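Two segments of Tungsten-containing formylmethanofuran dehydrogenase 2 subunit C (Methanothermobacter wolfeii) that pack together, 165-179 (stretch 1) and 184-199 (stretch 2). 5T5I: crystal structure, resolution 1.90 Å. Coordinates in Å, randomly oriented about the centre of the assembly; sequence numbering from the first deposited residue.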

# COMPACT_ATOMS: atom_id res chain seq x y z
N TYR C 165 -3.61 -26.83 -28.89
CA TYR C 165 -4.52 -27.97 -29.19
C TYR C 165 -3.74 -29.31 -29.45
O TYR C 165 -4.22 -30.17 -30.18
N MET C 166 -2.59 -29.50 -28.79
CA MET C 166 -1.77 -30.71 -28.97
C MET C 166 -2.57 -31.95 -28.59
O MET C 166 -3.28 -31.94 -27.60
N ASN C 167 -2.46 -33.01 -29.40
CA ASN C 167 -3.16 -34.28 -29.21
C ASN C 167 -2.22 -35.51 -29.31
O ASN C 167 -2.63 -36.57 -29.77
N GLY C 168 -0.97 -35.36 -28.88
CA GLY C 168 0.05 -36.40 -28.95
C GLY C 168 1.39 -35.84 -29.38
O GLY C 168 1.48 -34.69 -29.82
N GLY C 169 2.42 -36.66 -29.30
CA GLY C 169 3.77 -36.26 -29.66
C GLY C 169 4.50 -35.57 -28.53
O GLY C 169 4.05 -35.59 -27.37
N LYS C 170 5.61 -34.93 -28.86
CA LYS C 170 6.48 -34.32 -27.86
C LYS C 170 7.14 -33.05 -28.37
O LYS C 170 7.66 -33.03 -29.49
N ILE C 171 7.18 -32.00 -27.54
CA ILE C 171 7.84 -30.74 -27.87
C ILE C 171 8.84 -30.42 -26.75
O ILE C 171 8.45 -30.37 -25.58
N ILE C 172 10.10 -30.17 -27.11
CA ILE C 172 11.14 -29.80 -26.16
C ILE C 172 11.69 -28.42 -26.55
O ILE C 172 12.17 -28.26 -27.68
N ILE C 173 11.60 -27.43 -25.66
CA ILE C 173 12.20 -26.10 -25.86
C ILE C 173 13.36 -26.02 -24.88
O ILE C 173 13.13 -26.05 -23.67
N LYS C 174 14.59 -25.95 -25.37
CA LYS C 174 15.76 -25.89 -24.49
C LYS C 174 15.97 -24.48 -23.88
O LYS C 174 16.56 -24.36 -22.82
N GLY C 175 15.45 -23.45 -24.54
CA GLY C 175 15.47 -22.08 -24.05
C GLY C 175 14.18 -21.68 -23.35
O GLY C 175 13.50 -22.51 -22.73
N ASP C 176 13.82 -20.41 -23.47
CA ASP C 176 12.62 -19.83 -22.87
C ASP C 176 11.45 -19.76 -23.85
O ASP C 176 11.64 -19.78 -25.07
N VAL C 177 10.23 -19.64 -23.31
CA VAL C 177 9.01 -19.38 -24.08
C VAL C 177 8.36 -18.11 -23.53
O VAL C 177 8.64 -17.69 -22.40
N ASN C 178 7.44 -17.53 -24.31
CA ASN C 178 6.74 -16.33 -23.88
C ASN C 178 5.44 -16.71 -23.15
O ASN C 178 5.53 -17.15 -22.01
N ILE C 179 4.24 -16.58 -23.76
CA ILE C 179 3.01 -16.89 -23.04
C ILE C 179 2.20 -18.01 -23.67
O ILE C 179 2.34 -18.32 -24.85
N HIS C 184 -5.04 -25.06 -24.61
CA HIS C 184 -6.01 -26.07 -25.10
C HIS C 184 -5.40 -27.46 -25.35
O HIS C 184 -5.97 -28.23 -26.09
N MET C 185 -4.29 -27.81 -24.68
CA MET C 185 -3.66 -29.12 -24.89
C MET C 185 -4.60 -30.25 -24.44
O MET C 185 -5.26 -30.12 -23.41
N ASN C 186 -4.70 -31.32 -25.25
CA ASN C 186 -5.49 -32.52 -24.96
C ASN C 186 -4.63 -33.69 -24.53
O ASN C 186 -5.06 -34.48 -23.69
N ASN C 187 -3.49 -33.89 -25.20
CA ASN C 187 -2.56 -35.00 -24.95
C ASN C 187 -1.18 -34.60 -25.45
O ASN C 187 -1.05 -33.66 -26.25
N GLY C 188 -0.17 -35.34 -25.02
CA GLY C 188 1.21 -35.12 -25.40
C GLY C 188 2.05 -34.64 -24.24
O GLY C 188 1.59 -34.60 -23.09
N LEU C 189 3.31 -34.32 -24.54
CA LEU C 189 4.28 -33.87 -23.54
C LEU C 189 5.02 -32.64 -24.06
O LEU C 189 5.53 -32.65 -25.17
N ILE C 190 5.05 -31.57 -23.25
CA ILE C 190 5.81 -30.36 -23.54
C ILE C 190 6.83 -30.20 -22.41
O ILE C 190 6.44 -30.14 -21.24
N ILE C 191 8.12 -30.11 -22.76
CA ILE C 191 9.18 -29.85 -21.77
C ILE C 191 9.81 -28.48 -22.12
O ILE C 191 10.33 -28.31 -23.21
N ILE C 192 9.79 -27.54 -21.18
CA ILE C 192 10.43 -26.22 -21.32
C ILE C 192 11.61 -26.20 -20.33
O ILE C 192 11.40 -26.22 -19.12
N GLU C 193 12.84 -26.22 -20.84
CA GLU C 193 14.02 -26.26 -19.98
C GLU C 193 14.34 -24.90 -19.37
O GLU C 193 14.97 -24.84 -18.32
N GLY C 194 13.88 -23.83 -20.01
CA GLY C 194 14.04 -22.47 -19.54
C GLY C 194 12.80 -21.95 -18.85
O GLY C 194 12.07 -22.70 -18.20
N ASN C 195 12.56 -20.65 -18.99
CA ASN C 195 11.47 -19.93 -18.32
C ASN C 195 10.19 -19.79 -19.16
O ASN C 195 10.20 -19.95 -20.38
N VAL C 196 9.09 -19.44 -18.46
CA VAL C 196 7.77 -19.15 -19.03
C VAL C 196 7.33 -17.80 -18.45
O VAL C 196 7.42 -17.60 -17.24
N VAL C 197 6.79 -16.90 -19.28
CA VAL C 197 6.28 -15.61 -18.78
C VAL C 197 4.93 -15.83 -18.08
O VAL C 197 4.76 -15.43 -16.93
N ALA C 198 3.97 -16.47 -18.76
CA ALA C 198 2.64 -16.66 -18.18
C ALA C 198 1.78 -17.70 -18.90
O ALA C 198 2.05 -18.07 -20.04
N ARG C 199 0.73 -18.11 -18.20
CA ARG C 199 -0.38 -18.92 -18.70
C ARG C 199 -0.03 -20.31 -19.24
O ARG C 199 -0.67 -20.76 -20.18

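What holds the start of stretch 2 against stretch 1? His-184, chi1 m, points toward its neighbour and lays its ring over a face of Tyr-165, also m: an offset stack with centroids 4.3 Å apart and planes only 5° from parallel. Met-185 runs out in t rotamers to meet the equally extended Met-166, with Met-185 CE 3.8 Å from Met-166 SD. Asn-186, chi1 m, points toward stretch 1, and its CB lies 3.8 Å from Asn-167 OD1.

Why does Gly-188 carry no side chain here? A CB would point toward stretch 1 and come 3.0 Å from Met-166 CE, a clash; the backbone angles by themselves also call for glycine.

How do the side chains of the parallel strands match? Three isoleucines of stretch 2 pair in register with three of stretch 1, and the side chains alternate between faces. Leu-189 (t, p) sets CD2 3.9 Å from CD of Lys-170, whose end leads away. Ile-190 (m, t) lies on the other face, its CG1 3.8 Å from Met-166 SD and 4.3 Å from Ile-171 CB. Ile-191 (m, t) returns to the face of Leu-189, its CB 4.3 Å from Ile-172 CG1. Ile-192 (m, t) joins Ile-190's face, where its CD1 meets Val-177 CG2 at 3.9 Å.

Where do polar side chains take over? At the turn, Glu-193 (m, t) points toward stretch 1. Its OE2 forms a salt bridge with Lys-174 NZ at 3.4 Å, a weak hydrogen bond, while a water donates to Glu-193 OE1 (2.7 Å) and Lys-174 O (3.0 Å). Asp-176, m, accepts a nearly straight hydrogen bond at OD1 from Asn-195 N, 2.8 Å away.

What closes the contact? Val-196, t, places CG2 3.8 Å from Val-177 CG2. Val-197, also t, points toward stretch 1, its CB 3.9 Å from Ile-179 CG2, which also lies 4.1 Å from Ala-198 CB.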

# COMPACT_ATOMS: atom_id res chain seq x y z
CB TYR C 165 -5.49 -27.65 -30.36
CG TYR C 165 -6.71 -26.84 -29.96
CD1 TYR C 165 -7.81 -27.45 -29.37
CD2 TYR C 165 -6.79 -25.48 -30.24
CE1 TYR C 165 -8.95 -26.71 -29.03
CE2 TYR C 165 -7.91 -24.74 -29.91
CZ TYR C 165 -8.99 -25.35 -29.29
OH TYR C 165 -10.08 -24.59 -28.97
CB MET C 166 -0.50 -30.61 -28.11
CG MET C 166 0.63 -31.46 -28.57
SD MET C 166 2.01 -31.27 -27.42
CE MET C 166 3.16 -32.40 -28.08
CB ASN C 167 -4.24 -34.38 -30.29
CG ASN C 167 -5.37 -35.29 -29.95
OD1 ASN C 167 -5.58 -35.68 -28.79
ND2 ASN C 167 -6.12 -35.66 -30.97
CB LYS C 170 7.55 -35.33 -27.46
CG LYS C 170 8.47 -34.89 -26.35
CD LYS C 170 9.19 -36.07 -25.70
CE LYS C 170 10.15 -36.79 -26.62
NZ LYS C 170 10.76 -37.99 -25.96
CB ILE C 171 6.85 -29.57 -28.07
CG1 ILE C 171 5.90 -29.85 -29.25
CG2 ILE C 171 7.62 -28.23 -28.29
CD1 ILE C 171 4.69 -28.89 -29.34
CB ILE C 172 12.27 -30.86 -26.08
CG1 ILE C 172 11.71 -32.22 -25.60
CG2 ILE C 172 13.40 -30.38 -25.15
CD1 ILE C 172 12.66 -33.39 -25.77
CB ILE C 173 11.19 -24.92 -25.63
CG1 ILE C 173 9.86 -25.14 -26.37
CG2 ILE C 173 11.82 -23.56 -26.02
CD1 ILE C 173 9.92 -25.32 -27.88
CB LYS C 174 17.00 -26.41 -25.19
CG LYS C 174 16.85 -27.88 -25.63
CD LYS C 174 18.17 -28.49 -26.18
CE LYS C 174 18.53 -29.92 -25.79
NZ LYS C 174 17.44 -30.74 -25.18
CB ASP C 176 12.92 -18.40 -22.40
CG ASP C 176 14.13 -18.30 -21.49
OD1 ASP C 176 14.31 -19.19 -20.64
OD2 ASP C 176 14.92 -17.34 -21.66
CB VAL C 177 7.99 -20.54 -24.16
CG1 VAL C 177 8.62 -21.79 -24.77
CG2 VAL C 177 7.38 -20.85 -22.81
CB ASN C 178 6.56 -15.36 -25.05
CG ASN C 178 6.08 -14.00 -24.60
OD1 ASN C 178 6.67 -13.41 -23.72
ND2 ASN C 178 5.05 -13.45 -25.20
CB ILE C 179 2.14 -15.63 -22.80
CG1 ILE C 179 1.58 -15.05 -24.14
CG2 ILE C 179 2.92 -14.58 -22.02
CD1 ILE C 179 0.48 -14.00 -23.95
CB HIS C 184 -6.75 -25.61 -26.37
CG HIS C 184 -7.76 -24.54 -26.17
ND1 HIS C 184 -8.96 -24.80 -25.55
CD2 HIS C 184 -7.74 -23.26 -26.59
CE1 HIS C 184 -9.62 -23.66 -25.58
NE2 HIS C 184 -8.92 -22.71 -26.22
CB MET C 185 -2.34 -29.15 -24.08
CG MET C 185 -1.61 -30.41 -24.09
SD MET C 185 -0.11 -30.20 -23.07
CE MET C 185 0.88 -31.44 -23.79
CB ASN C 186 -6.31 -32.94 -26.19
CG ASN C 186 -7.52 -32.10 -26.42
OD1 ASN C 186 -7.73 -31.57 -27.51
ND2 ASN C 186 -8.41 -32.10 -25.45
CB ASN C 187 -3.02 -36.27 -25.71
CG ASN C 187 -3.77 -37.29 -24.90
OD1 ASN C 187 -3.20 -38.26 -24.41
ND2 ASN C 187 -5.09 -37.19 -24.88
CB LEU C 189 5.27 -35.02 -23.21
CG LEU C 189 6.50 -34.67 -22.37
CD1 LEU C 189 6.11 -34.15 -20.99
CD2 LEU C 189 7.44 -35.88 -22.24
CB ILE C 190 4.93 -29.10 -23.67
CG1 ILE C 190 3.96 -29.23 -24.87
CG2 ILE C 190 5.80 -27.82 -23.84
CD1 ILE C 190 2.81 -28.21 -24.85
CB ILE C 191 10.26 -30.96 -21.71
CG1 ILE C 191 9.65 -32.32 -21.32
CG2 ILE C 191 11.38 -30.54 -20.71
CD1 ILE C 191 10.60 -33.52 -21.45
CB ILE C 192 9.40 -25.07 -21.11
CG1 ILE C 192 8.27 -25.14 -22.19
CG2 ILE C 192 10.10 -23.69 -21.15
CD1 ILE C 192 6.97 -24.59 -21.74
CB GLU C 193 15.22 -26.88 -20.70
CG GLU C 193 14.93 -28.28 -21.22
CD GLU C 193 16.10 -29.04 -21.83
OE1 GLU C 193 17.17 -28.42 -22.05
OE2 GLU C 193 15.92 -30.23 -22.15
CB ASN C 195 11.98 -18.53 -17.94
CG ASN C 195 13.22 -18.55 -17.06
OD1 ASN C 195 13.41 -19.45 -16.23
ND2 ASN C 195 14.12 -17.59 -17.23
CB VAL C 196 6.70 -20.23 -18.70
CG1 VAL C 196 5.34 -19.89 -19.33
CG2 VAL C 196 7.16 -21.62 -19.12
CB VAL C 197 6.19 -14.54 -19.90
CG1 VAL C 197 5.52 -13.26 -19.40
CG2 VAL C 197 7.57 -14.24 -20.47
CB ALA C 198 1.89 -15.34 -18.17
CB ARG C 199 -1.15 -18.11 -19.78
CG ARG C 199 -1.64 -16.76 -19.27
CD ARG C 199 -2.09 -15.82 -20.37
NE ARG C 199 -2.37 -14.50 -19.80
CZ ARG C 199 -2.83 -13.44 -20.44
NH1 ARG C 199 -3.13 -13.52 -21.73
NH2 ARG C 199 -3.05 -12.31 -19.80
O HOH W 1 18.55 -26.14 -21.50